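Afp2 (Serratia entomophila, PDB 6RBN) probably builds part of the contractile sheath that surrounds the inner tube of the anti-feeding prophage, a phage-tail-like injection particle. Local coordinates at residues 255-258 with 259-262; 274-277 with 278-281. All coordinates share one frame; numbering follows the deposited sequence.

Contact 1 (255-258 with 259-262)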
ATOM      1  N   LEU C 255      44.093 -55.886  42.123  1.00 66.48           N
ATOM      2  CA  LEU C 255      43.755 -54.664  41.408  1.00 66.48           C
ATOM      3  C   LEU C 255      42.552 -54.881  40.507  1.00 66.48           C
ATOM      4  O   LEU C 255      41.641 -54.050  40.492  1.00 66.48           O
ATOM      5  CB  LEU C 255      44.962 -54.156  40.614  1.00 66.48           C
ATOM      6  CG  LEU C 255      44.991 -52.776  39.938  1.00 66.48           C
ATOM      7  CD1 LEU C 255      44.449 -52.764  38.522  1.00 66.48           C
ATOM      8  CD2 LEU C 255      44.217 -51.779  40.782  1.00 66.48           C
ATOM      9  N   PHE C 256      42.513 -55.993  39.769  1.00 67.10           N
ATOM     10  CA  PHE C 256      41.382 -56.182  38.866  1.00 67.10           C
ATOM     11  C   PHE C 256      40.121 -56.550  39.627  1.00 67.10           C
ATOM     12  O   PHE C 256      39.025 -56.187  39.197  1.00 67.10           O
ATOM     13  CB  PHE C 256      41.623 -57.252  37.791  1.00 67.10           C
ATOM     14  CG  PHE C 256      42.574 -56.858  36.682  1.00 67.10           C
ATOM     15  CD1 PHE C 256      43.468 -55.809  36.798  1.00 67.10           C
ATOM     16  CD2 PHE C 256      42.438 -57.455  35.446  1.00 67.10           C
ATOM     17  CE1 PHE C 256      44.306 -55.475  35.758  1.00 67.10           C
ATOM     18  CE2 PHE C 256      43.252 -57.109  34.394  1.00 67.10           C
ATOM     19  CZ  PHE C 256      44.181 -56.112  34.550  1.00 67.10           C
ATOM     20  N   ASN C 257      40.250 -57.257  40.752  1.00 67.59           N
ATOM     21  CA  ASN C 257      39.082 -57.563  41.571  1.00 67.59           C
ATOM     22  C   ASN C 257      38.473 -56.307  42.174  1.00 67.59           C
ATOM     23  O   ASN C 257      37.259 -56.248  42.373  1.00 67.59           O
ATOM     24  CB  ASN C 257      39.450 -58.544  42.681  1.00 67.59           C
ATOM     25  CG  ASN C 257      39.798 -59.908  42.153  1.00 67.59           C
ATOM     26  OD1 ASN C 257      39.189 -60.390  41.205  1.00 67.59           O
ATOM     27  ND2 ASN C 257      40.778 -60.549  42.771  1.00 67.59           N
ATOM     28  N   ALA C 258      39.290 -55.295  42.457  1.00 67.45           N
ATOM     29  CA  ALA C 258      38.745 -54.020  42.905  1.00 67.45           C
ATOM     30  C   ALA C 258      38.080 -53.273  41.758  1.00 67.45           C
ATOM     31  O   ALA C 258      37.084 -52.573  41.962  1.00 67.45           O
ATOM     32  CB  ALA C 258      39.849 -53.171  43.530  1.00 67.45           C
ATOM     33  N   VAL C 259      38.620 -53.406  40.548  1.00 66.95           N
ATOM     34  CA  VAL C 259      38.038 -52.745  39.384  1.00 66.95           C
ATOM     35  C   VAL C 259      36.745 -53.438  38.969  1.00 66.95           C
ATOM     36  O   VAL C 259      35.744 -52.782  38.662  1.00 66.95           O
ATOM     37  CB  VAL C 259      39.066 -52.709  38.237  1.00 66.95           C
ATOM     38  CG1 VAL C 259      38.454 -52.192  36.970  1.00 66.95           C
ATOM     39  CG2 VAL C 259      40.216 -51.828  38.609  1.00 66.95           C
ATOM     40  N   GLU C 260      36.744 -54.772  38.985  1.00 67.83           N
ATOM     41  CA  GLU C 260      35.577 -55.534  38.549  1.00 67.83           C
ATOM     42  C   GLU C 260      34.411 -55.387  39.512  1.00 67.83           C
ATOM     43  O   GLU C 260      33.251 -55.429  39.093  1.00 67.83           O
ATOM     44  CB  GLU C 260      35.962 -57.001  38.375  1.00 67.83           C
ATOM     45  CG  GLU C 260      36.786 -57.222  37.130  1.00 67.83           C
ATOM     46  CD  GLU C 260      37.447 -58.570  37.036  1.00 67.83           C
ATOM     47  OE1 GLU C 260      37.417 -59.331  38.019  1.00 67.83           O
ATOM     48  OE2 GLU C 260      38.023 -58.861  35.976  1.00 67.83           O
ATOM     49  N   ARG C 261      34.690 -55.195  40.799  1.00 70.77           N
ATOM     50  CA  ARG C 261      33.600 -54.997  41.747  1.00 70.77           C
ATOM     51  C   ARG C 261      33.081 -53.567  41.710  1.00 70.77           C
ATOM     52  O   ARG C 261      31.871 -53.343  41.801  1.00 70.77           O
ATOM     53  CB  ARG C 261      34.044 -55.371  43.160  1.00 70.77           C
ATOM     54  CG  ARG C 261      34.232 -56.859  43.374  1.00 70.77           C
ATOM     55  CD  ARG C 261      34.801 -57.146  44.751  1.00 70.77           C
ATOM     56  NE  ARG C 261      33.856 -56.825  45.813  1.00 70.77           N
ATOM     57  CZ  ARG C 261      32.978 -57.687  46.312  1.00 70.77           C
ATOM     58  NH1 ARG C 261      32.931 -58.930  45.854  1.00 70.77           N
ATOM     59  NH2 ARG C 261      32.152 -57.309  47.276  1.00 70.77           N
ATOM     60  N   ASP C 262      33.970 -52.582  41.566  1.00 68.90           N
ATOM     61  CA  ASP C 262      33.526 -51.193  41.592  1.00 68.90           C
ATOM     62  C   ASP C 262      32.862 -50.762  40.294  1.00 68.90           C
ATOM     63  O   ASP C 262      32.070 -49.815  40.309  1.00 68.90           O
ATOM     64  CB  ASP C 262      34.693 -50.263  41.900  1.00 68.90           C
ATOM     65  CG  ASP C 262      35.165 -50.378  43.331  1.00 68.90           C
ATOM     66  OD1 ASP C 262      34.335 -50.700  44.204  1.00 68.90           O
ATOM     67  OD2 ASP C 262      36.364 -50.142  43.583  1.00 68.90           O
TER
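Leu-255 to Ala-258 and Val-259 to Asp-262 are successive turns of the helix 250-267, joined by four i to i+4 backbone bonds. The shortest of them runs from Glu-260 N to Phe-256 O at 2.7 Å, and the others link Val-259 N to Leu-255 O, Arg-261 N to Asn-257 O and Asp-262 N to Ala-258 O. On one side of the helix the apolar residues follow the same spacing: CD1 of Leu-255 lies 4.3 Å from CG2 of Val-259, a loose touch of methyl on methyl. Val-259 turns CG2 back beside its own backbone N, with CG1 anti to that N (chi1 173°), which sets CG2 beyond the Leu-255 carbonyl oxygen. The helix belongs to the C-terminal domain of the tail sheath fold, and this side of it is buried: Val-259 packs on Leu-294 of the helix 277-295 and on Leu-335, which Phe-256 also meets, while Trp-247 stands nearly perpendicular to the Phe-256 ring. Asn-257 and Glu-260 lie on another side of the helix. Glu-260 passes its aliphatic part alongside the Phe-256 carbonyl, CG lying 3.2 Å from Phe-256 O, and then extends to its carboxylate. That group is turned 59° from the Asn-257 amide, OE1 coming 3.8 Å from Asn-257 OD1. Its main partner is Arg-125, whose salt bridge to OE1 would probably favour the ionised form, while the nearby Glu-14 of an Afp3 chain would oppose it. Phe-445 of a neighbouring Afp3 chain packs against both Val-259 and Glu-260.

Contact 2 (274-277 with 278-281)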
ATOM      1  N   PRO C 274      16.507 -49.214  28.959  1.00 68.18           N
ATOM      2  CA  PRO C 274      16.278 -49.729  27.601  1.00 68.18           C
ATOM      3  C   PRO C 274      17.582 -50.027  26.876  1.00 68.18           C
ATOM      4  O   PRO C 274      18.505 -49.212  26.864  1.00 68.18           O
ATOM      5  CB  PRO C 274      15.499 -48.599  26.919  1.00 68.18           C
ATOM      6  CG  PRO C 274      15.785 -47.395  27.722  1.00 68.18           C
ATOM      7  CD  PRO C 274      15.904 -47.879  29.123  1.00 68.18           C
ATOM      8  N   ASN C 275      17.651 -51.216  26.276  1.00 70.07           N
ATOM      9  CA  ASN C 275      18.861 -51.700  25.613  1.00 70.07           C
ATOM     10  C   ASN C 275      18.993 -50.981  24.278  1.00 70.07           C
ATOM     11  O   ASN C 275      18.682 -51.509  23.209  1.00 70.07           O
ATOM     12  CB  ASN C 275      18.803 -53.209  25.425  1.00 70.07           C
ATOM     13  CG  ASN C 275      20.154 -53.812  25.112  1.00 70.07           C
ATOM     14  OD1 ASN C 275      21.158 -53.111  25.022  1.00 70.07           O
ATOM     15  ND2 ASN C 275      20.186 -55.124  24.948  1.00 70.07           N
ATOM     16  N   SER C 276      19.473 -49.745  24.345  1.00 66.16           N
ATOM     17  CA  SER C 276      19.576 -48.900  23.171  1.00 66.16           C
ATOM     18  C   SER C 276      20.914 -48.186  23.187  1.00 66.16           C
ATOM     19  O   SER C 276      21.628 -48.168  24.190  1.00 66.16           O
ATOM     20  CB  SER C 276      18.425 -47.893  23.105  1.00 66.16           C
ATOM     21  OG  SER C 276      18.493 -46.979  24.184  1.00 66.16           O
ATOM     22  N   GLN C 277      21.239 -47.596  22.055  1.00 62.44           N
ATOM     23  CA  GLN C 277      22.471 -46.853  21.822  1.00 62.44           C
ATOM     24  C   GLN C 277      22.673 -45.625  22.722  1.00 62.44           C
ATOM     25  O   GLN C 277      23.832 -45.310  23.012  1.00 62.44           O
ATOM     26  CB  GLN C 277      22.524 -46.478  20.336  1.00 62.44           C
ATOM     27  CG  GLN C 277      23.893 -46.145  19.762  1.00 62.44           C
ATOM     28  CD  GLN C 277      24.297 -44.708  19.947  1.00 62.44           C
ATOM     29  OE1 GLN C 277      25.393 -44.415  20.402  1.00 62.44           O
ATOM     30  NE2 GLN C 277      23.413 -43.800  19.585  1.00 62.44           N
ATOM     31  N   PRO C 278      21.641 -44.892  23.185  1.00 61.17           N
ATOM     32  CA  PRO C 278      21.914 -43.904  24.244  1.00 61.17           C
ATOM     33  C   PRO C 278      22.316 -44.509  25.574  1.00 61.17           C
ATOM     34  O   PRO C 278      23.039 -43.857  26.336  1.00 61.17           O
ATOM     35  CB  PRO C 278      20.592 -43.138  24.363  1.00 61.17           C
ATOM     36  CG  PRO C 278      20.002 -43.244  23.065  1.00 61.17           C
ATOM     37  CD  PRO C 278      20.330 -44.599  22.567  1.00 61.17           C
ATOM     38  N   THR C 279      21.867 -45.721  25.888  1.00 63.47           N
ATOM     39  CA  THR C 279      22.269 -46.349  27.138  1.00 63.47           C
ATOM     40  C   THR C 279      23.703 -46.853  27.067  1.00 63.47           C
ATOM     41  O   THR C 279      24.437 -46.764  28.056  1.00 63.47           O
ATOM     42  CB  THR C 279      21.303 -47.487  27.477  1.00 63.47           C
ATOM     43  OG1 THR C 279      19.966 -46.974  27.494  1.00 63.47           O
ATOM     44  CG2 THR C 279      21.595 -48.073  28.845  1.00 63.47           C
ATOM     45  N   TRP C 280      24.128 -47.329  25.895  1.00 65.27           N
ATOM     46  CA  TRP C 280      25.486 -47.834  25.719  1.00 65.27           C
ATOM     47  C   TRP C 280      26.504 -46.714  25.826  1.00 65.27           C
ATOM     48  O   TRP C 280      27.626 -46.936  26.288  1.00 65.27           O
ATOM     49  CB  TRP C 280      25.623 -48.508  24.357  1.00 65.27           C
ATOM     50  CG  TRP C 280      24.650 -49.607  24.100  1.00 65.27           C
ATOM     51  CD1 TRP C 280      23.917 -50.298  25.019  1.00 65.27           C
ATOM     52  CD2 TRP C 280      24.226 -50.074  22.821  1.00 65.27           C
ATOM     53  NE1 TRP C 280      23.095 -51.193  24.391  1.00 65.27           N
ATOM     54  CE2 TRP C 280      23.259 -51.068  23.039  1.00 65.27           C
ATOM     55  CE3 TRP C 280      24.583 -49.755  21.509  1.00 65.27           C
ATOM     56  CZ2 TRP C 280      22.651 -51.749  21.998  1.00 65.27           C
ATOM     57  CZ3 TRP C 280      23.975 -50.429  20.481  1.00 65.27           C
ATOM     58  CH2 TRP C 280      23.022 -51.417  20.729  1.00 65.27           C
ATOM     59  N   GLN C 281      26.131 -45.510  25.390  1.00 62.34           N
ATOM     60  CA  GLN C 281      26.981 -44.344  25.584  1.00 62.34           C
ATOM     61  C   GLN C 281      27.047 -43.943  27.045  1.00 62.34           C
ATOM     62  O   GLN C 281      28.070 -43.424  27.499  1.00 62.34           O
ATOM     63  CB  GLN C 281      26.468 -43.176  24.750  1.00 62.34           C
ATOM     64  CG  GLN C 281      26.562 -43.397  23.271  1.00 62.34           C
ATOM     65  CD  GLN C 281      27.980 -43.601  22.817  1.00 62.34           C
ATOM     66  OE1 GLN C 281      28.357 -44.686  22.385  1.00 62.34           O
ATOM     67  NE2 GLN C 281      28.788 -42.561  22.936  1.00 62.34           N
TER
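Residues 274-277 lead out of a short strand into the first turn of the helix 277-295, where Ser-276 O accepts Trp-280 N at 3.1 Å and, weakly, Thr-279 N. Two side chains of the new helix reach back to the incoming chain. Thr-279 OG1 donates to Pro-274 O at 2.7 Å, approaching in the carbonyl plane. Beside it, the indole of Trp-280 gives its NE1 hydrogen to Asn-275 OD1 at 2.8 Å, in a nearly straight bond with an N-H...O angle of 158°. The oxygen lies in the ring plane, at the edge of the indole, yet the Asn-275 amide is turned 76° from that plane. Asn-275 swings this amide out to the indole because its first torsion, -164°, sets CG opposite the main-chain nitrogen, and ND2 is bonded on to Lys-328 O, so both ends of the amide are held. One indole face lies against the backbone of the first turn: Gln-277 CA makes an off-centre CH-pi contact 4.1 Å from the centroid of the six-membered ring. Pro-274 pairs in an antiparallel ladder with a strand of a neighbouring Afp3 chain, and Gln-281 O accepts Gln-147 NE2 of an Afp1 chain. Ser-276 closes an inverse gamma turn centred on Asn-275 and is also the N-cap of the helix, though its side chain makes no capping bond. This is a strand-to-helix junction where Afp2 meets Afp1 and Afp3 chains.

Contact 1 and contact 2 follow one another along the chain within the C-terminal domain of the sheath protein, on the same side of the chain's centre. Their centres are 24 Å apart and their nearest atoms about 15 Å apart, with no touch between them. What joins them is the helix 277-295: it starts in contact 2, and further along it Tyr-290 and Leu-294 pack against Asp-262 and Val-259 of contact 1. Strand 328-335 does likewise, with Met-329 beside 274-281 and Leu-335 beside 255-262. The centre of contact 1 lies about 12 Å, that of contact 2 about 35 Å, from the centre of the chain. Afp3 chains meet both contacts, an Afp1 chain contact 2.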